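Local coordinates for protein CopC (Methylosinus trichosporium OB3b, PDB 5ICU) that binds copper(II) through a CopC-family, cupredoxin-like domain and probably takes part in periplasmic copper homeostasis, at residues 26-40 with 72-84. Numbering follows the deposited sequence.
With CU (copper (II) ion), chain B.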
loop_
_atom_site.group_PDB
_atom_site.type_symbol
_atom_site.label_atom_id
_atom_site.label_comp_id
_atom_site.label_asym_id
_atom_site.label_seq_id
_atom_site.Cartn_x
_atom_site.Cartn_y
_atom_site.Cartn_z
ATOM N N PHE A 26 5.761 8.274 4.623
ATOM C CA PHE A 26 7.054 8.540 4.006
ATOM C C PHE A 26 7.864 9.492 4.871
ATOM O O PHE A 26 7.322 10.180 5.738
ATOM C CB PHE A 26 6.863 9.052 2.578
ATOM C CG PHE A 26 6.126 8.094 1.693
ATOM C CD1 PHE A 26 4.746 8.074 1.653
ATOM C CD2 PHE A 26 6.809 7.160 0.947
ATOM C CE1 PHE A 26 4.058 7.151 0.876
ATOM C CE2 PHE A 26 6.134 6.237 0.189
ATOM C CZ PHE A 26 4.753 6.227 0.170
ATOM N N GLY A 27 9.152 9.584 4.573
ATOM C CA GLY A 27 10.047 10.467 5.287
ATOM C C GLY A 27 10.005 11.920 4.906
ATOM O O GLY A 27 10.681 12.756 5.554
ATOM N N GLY A 28 9.260 12.246 3.876
ATOM C CA GLY A 28 9.064 13.628 3.410
ATOM C C GLY A 28 7.734 13.641 2.694
ATOM O O GLY A 28 7.032 12.609 2.565
ATOM N N GLY A 29 7.346 14.816 2.204
ATOM C CA GLY A 29 6.059 14.959 1.508
ATOM C C GLY A 29 6.037 14.136 0.227
ATOM O O GLY A 29 7.041 13.961 -0.451
ATOM N N VAL A 30 4.838 13.717 -0.154
ATOM C CA VAL A 30 4.585 13.147 -1.468
ATOM C C VAL A 30 3.363 13.829 -2.054
ATOM O O VAL A 30 2.537 14.370 -1.343
ATOM C CB VAL A 30 4.384 11.620 -1.389
ATOM C CG1 VAL A 30 5.671 10.925 -0.974
ATOM C CG2 VAL A 30 3.254 11.227 -0.469
ATOM N N GLU A 31 3.262 13.773 -3.386
ATOM C CA GLU A 31 2.191 14.435 -4.113
ATOM C C GLU A 31 1.139 13.408 -4.445
ATOM O O GLU A 31 1.348 12.601 -5.342
ATOM C CB GLU A 31 2.793 14.990 -5.386
ATOM C CG GLU A 31 3.764 16.130 -5.244
ATOM C CD GLU A 31 3.877 16.958 -6.571
ATOM O OE1 GLU A 31 3.138 16.718 -7.575
ATOM O OE2 GLU A 31 4.695 17.908 -6.655
ATOM N N PRO A 32 -0.018 13.377 -3.765
ATOM C CA PRO A 32 -0.968 12.315 -4.016
ATOM C C PRO A 32 -1.446 12.171 -5.478
ATOM O O PRO A 32 -1.638 11.046 -5.969
ATOM C CB PRO A 32 -2.146 12.589 -3.055
ATOM C CG PRO A 32 -1.771 13.745 -2.294
ATOM C CD PRO A 32 -0.449 14.244 -2.657
ATOM N N ALA A 33 -1.645 13.284 -6.179
ATOM C CA ALA A 33 -2.165 13.219 -7.550
ATOM C C ALA A 33 -1.144 12.665 -8.512
ATOM O O ALA A 33 -1.518 12.255 -9.632
ATOM C CB ALA A 33 -2.595 14.591 -7.997
ATOM N N TYR A 34 0.125 12.612 -8.113
ATOM C CA TYR A 34 1.198 12.035 -8.939
ATOM C C TYR A 34 1.866 10.886 -8.212
ATOM O O TYR A 34 3.029 10.584 -8.437
ATOM C CB TYR A 34 2.223 13.109 -9.316
ATOM C CG TYR A 34 1.679 14.135 -10.239
ATOM C CD1 TYR A 34 1.665 13.900 -11.621
ATOM C CD2 TYR A 34 1.087 15.305 -9.785
ATOM C CE1 TYR A 34 1.163 14.831 -12.488
ATOM C CE2 TYR A 34 0.536 16.219 -10.657
ATOM C CZ TYR A 34 0.598 15.992 -12.023
ATOM O OH TYR A 34 0.113 16.926 -12.915
ATOM N N SER A 35 1.097 10.159 -7.411
ATOM C CA SER A 35 1.609 8.960 -6.699
ATOM C C SER A 35 0.698 7.781 -6.984
ATOM O O SER A 35 -0.506 7.937 -7.157
ATOM C CB SER A 35 1.716 9.262 -5.209
ATOM O OG SER A 35 2.714 10.253 -4.995
ATOM N N SER A 36 1.268 6.591 -6.953
ATOM C CA SER A 36 0.567 5.370 -7.306
ATOM C C SER A 36 0.887 4.290 -6.269
ATOM O O SER A 36 2.050 4.118 -5.885
ATOM C CB SER A 36 1.006 4.882 -8.665
ATOM O OG SER A 36 0.373 3.672 -9.027
ATOM N N ILE A 37 -0.152 3.583 -5.819
ATOM C CA ILE A 37 -0.024 2.393 -4.992
ATOM C C ILE A 37 -0.832 1.331 -5.723
ATOM O O ILE A 37 -1.962 1.588 -6.146
ATOM C CB ILE A 37 -0.585 2.588 -3.565
ATOM C CG1 ILE A 37 -0.025 3.847 -2.912
ATOM C CG2 ILE A 37 -0.287 1.356 -2.726
ATOM C CD1 ILE A 37 -0.717 4.253 -1.635
ATOM N N SER A 38 -0.271 0.132 -5.773
ATOM C CA SER A 38 -0.953 -1.005 -6.383
ATOM C C SER A 38 -0.891 -2.206 -5.461
ATOM O O SER A 38 0.091 -2.417 -4.768
ATOM C CB SER A 38 -0.292 -1.445 -7.690
ATOM O OG SER A 38 -0.292 -0.393 -8.633
ATOM N N ILE A 39 -1.944 -3.020 -5.460
ATOM C CA ILE A 39 -1.914 -4.335 -4.839
ATOM C C ILE A 39 -1.941 -5.370 -5.913
ATOM O O ILE A 39 -2.805 -5.338 -6.804
ATOM C CB ILE A 39 -3.132 -4.527 -3.903
ATOM C CG1 ILE A 39 -3.149 -3.454 -2.797
ATOM C CG2 ILE A 39 -3.153 -5.931 -3.311
ATOM C CD1 ILE A 39 -4.377 -3.495 -1.923
ATOM N N LEU A 40 -0.992 -6.297 -5.831
ATOM C CA LEU A 40 -0.864 -7.452 -6.748
ATOM C C LEU A 40 -1.197 -8.703 -5.990
ATOM O O LEU A 40 -0.843 -8.833 -4.840
ATOM C CB LEU A 40 0.577 -7.578 -7.293
ATOM C CG LEU A 40 1.184 -6.359 -7.920
ATOM C CD1 LEU A 40 2.587 -6.712 -8.419
ATOM C CD2 LEU A 40 0.327 -5.761 -9.023
ATOM N N SER A 72 -1.374 -14.385 -0.225
ATOM C CA SER A 72 -0.317 -13.384 -0.173
ATOM C C SER A 72 -0.491 -12.343 -1.282
ATOM O O SER A 72 -1.042 -12.616 -2.361
ATOM C CB SER A 72 1.040 -14.043 -0.284
ATOM O OG SER A 72 1.288 -14.463 -1.607
ATOM N N TYR A 73 -0.050 -11.127 -0.950
ATOM C CA TYR A 73 -0.143 -9.946 -1.809
ATOM C C TYR A 73 1.132 -9.155 -1.769
ATOM O O TYR A 73 1.872 -9.203 -0.803
ATOM C CB TYR A 73 -1.324 -9.049 -1.364
ATOM C CG TYR A 73 -2.667 -9.716 -1.515
ATOM C CD1 TYR A 73 -3.167 -10.517 -0.495
ATOM C CD2 TYR A 73 -3.392 -9.611 -2.672
ATOM C CE1 TYR A 73 -4.355 -11.194 -0.647
ATOM C CE2 TYR A 73 -4.583 -10.296 -2.837
ATOM C CZ TYR A 73 -5.061 -11.076 -1.817
ATOM O OH TYR A 73 -6.264 -11.761 -1.998
ATOM N N VAL A 74 1.357 -8.390 -2.822
ATOM C CA VAL A 74 2.417 -7.403 -2.840
ATOM C C VAL A 74 1.803 -6.052 -3.032
ATOM O O VAL A 74 0.971 -5.844 -3.913
ATOM C CB VAL A 74 3.474 -7.742 -3.920
ATOM C CG1 VAL A 74 4.354 -6.547 -4.258
ATOM C CG2 VAL A 74 4.339 -8.900 -3.427
ATOM N N VAL A 75 2.251 -5.122 -2.188
ATOM C CA VAL A 75 1.978 -3.719 -2.335
ATOM C C VAL A 75 3.166 -3.143 -3.040
ATOM O O VAL A 75 4.286 -3.284 -2.544
ATOM C CB VAL A 75 1.826 -3.046 -0.956
ATOM C CG1 VAL A 75 1.699 -1.541 -1.152
ATOM C CG2 VAL A 75 0.628 -3.613 -0.192
ATOM N N LYS A 76 2.931 -2.465 -4.163
ATOM C CA LYS A 76 4.004 -1.684 -4.783
ATOM C C LYS A 76 3.591 -0.247 -4.833
ATOM O O LYS A 76 2.415 0.066 -4.842
ATOM C CB LYS A 76 4.401 -2.223 -6.152
ATOM C CG LYS A 76 3.370 -2.137 -7.250
ATOM C CD LYS A 76 3.883 -2.674 -8.588
ATOM C CE LYS A 76 2.943 -2.372 -9.752
ATOM N NZ LYS A 76 3.447 -2.922 -11.050
ATOM N N PHE A 77 4.566 0.637 -4.872
ATOM C CA PHE A 77 4.289 2.077 -4.865
ATOM C C PHE A 77 5.314 2.816 -5.678
ATOM O O PHE A 77 6.458 2.434 -5.721
ATOM C CB PHE A 77 4.129 2.642 -3.455
ATOM C CG PHE A 77 5.308 2.404 -2.573
ATOM C CD1 PHE A 77 5.367 1.249 -1.797
ATOM C CD2 PHE A 77 6.392 3.292 -2.488
ATOM C CE1 PHE A 77 6.447 0.968 -0.997
ATOM C CE2 PHE A 77 7.477 3.019 -1.663
ATOM C CZ PHE A 77 7.508 1.843 -0.951
ATOM N N ARG A 78 4.863 3.919 -6.281
ATOM C CA ARG A 78 5.748 4.751 -7.055
ATOM C C ARG A 78 5.260 6.175 -6.848
ATOM O O ARG A 78 4.183 6.547 -7.356
ATOM C CB ARG A 78 5.667 4.314 -8.499
ATOM C CG ARG A 78 6.819 4.928 -9.395
ATOM C CD ARG A 78 6.952 4.230 -10.742
ATOM N NE ARG A 78 8.000 4.849 -11.566
ATOM C CZ ARG A 78 7.864 5.954 -12.295
ATOM N NH1 ARG A 78 6.724 6.600 -12.348
ATOM N NH2 ARG A 78 8.905 6.433 -12.983
ATOM N N VAL A 79 5.984 6.935 -6.027
ATOM C CA VAL A 79 5.511 8.213 -5.536
ATOM C C VAL A 79 6.377 9.332 -6.055
ATOM O O VAL A 79 7.573 9.141 -6.288
ATOM C CB VAL A 79 5.440 8.242 -3.979
ATOM C CG1 VAL A 79 4.539 7.112 -3.475
ATOM C CG2 VAL A 79 6.815 8.161 -3.330
ATOM N N LEU A 80 5.756 10.500 -6.190
ATOM C CA LEU A 80 6.512 11.738 -6.504
ATOM C C LEU A 80 6.725 12.497 -5.212
ATOM O O LEU A 80 5.780 12.935 -4.591
ATOM C CB LEU A 80 5.765 12.588 -7.542
ATOM C CG LEU A 80 6.534 13.864 -7.947
ATOM C CD1 LEU A 80 7.858 13.586 -8.560
ATOM C CD2 LEU A 80 5.672 14.695 -8.831
ATOM N N SER A 81 7.980 12.593 -4.793
ATOM C CA SER A 81 8.333 13.319 -3.561
ATOM C C SER A 81 8.172 14.811 -3.756
ATOM O O SER A 81 8.278 15.322 -4.860
ATOM C CB SER A 81 9.779 13.034 -3.183
ATOM O OG SER A 81 10.082 11.641 -3.118
ATOM N N SER A 82 7.984 15.514 -2.644
ATOM C CA SER A 82 7.799 16.965 -2.710
ATOM C C SER A 82 9.068 17.636 -3.185
ATOM O O SER A 82 8.978 18.776 -3.692
ATOM C CB SER A 82 7.304 17.516 -1.375
ATOM O OG SER A 82 6.017 16.985 -1.059
ATOM N N ASP A 83 10.238 16.994 -3.088
ATOM C CA ASP A 83 11.458 17.597 -3.567
ATOM C C ASP A 83 11.720 17.305 -5.028
ATOM O O ASP A 83 12.828 17.603 -5.534
ATOM C CB ASP A 83 12.645 17.177 -2.694
ATOM C CG ASP A 83 13.106 15.753 -2.935
ATOM O OD1 ASP A 83 12.338 14.948 -3.537
ATOM O OD2 ASP A 83 14.236 15.420 -2.475
ATOM N N GLY A 84 10.737 16.718 -5.729
ATOM C CA GLY A 84 10.814 16.451 -7.131
ATOM C C GLY A 84 11.338 15.091 -7.535
ATOM O O GLY A 84 11.496 14.848 -8.707
HETATM CU CU CU B . 15.169 13.454 -3.212
HETATM O O HOH W 1 7.388 17.220 -6.809
HETATM O O HOH W 2 17.209 14.255 -2.302
#
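Ile-37 pairs with Phe-77 and Ile-39 with Val-75 on two antiparallel neighbours, strands 36-40 and 72-80, in the cupredoxin-like beta sandwich of CopC. All four side chains lie on one face. Six backbone hydrogen bonds join Ser-36, Ser-38 and Leu-40 to Arg-78, Lys-76 and Val-74.

The buried face is tightly packed. CG2 of Ile-37 lies 3.8 Å from Val-75 CG1, the two side chains running side by side. Phe-26, from strand 21-26 of the other sheet, slides past Phe-77 in an offset edge-to-face pair, its edge toward the Phe-77 face, planes at 72°. Its CZ also meets Val-79 CG1, while Val-30 CG1 sits over one face of the Phe-26 ring, toward the rim.

The opposite face is looser and more polar. Lys-76 runs its aliphatic chain past Ser-38, Lys-76 CG 3.8 Å from Ser-38 CB. The end of the Arg-78 side chain leads away.

Ahead of Ser-36 the chain bulges out through a turn, and Glu-31 N bonds Leu-80 O at 2.9 Å. Ser-35 OG stands anti to the carbonyl carbon (chi1 -66°), which brings it between Glu-31 O, 2.7 Å away, and Leu-80 N at 3.3 Å. With an alanine here, Leu-80 N is likely to lose this acceptor and Glu-31 O one of its two donors.

Ser-82 N bonds Gly-29 O at 2.8 Å, beside the copper ligand Asp-83. Asp-83 OD2 lies 2.3 Å from the copper ion.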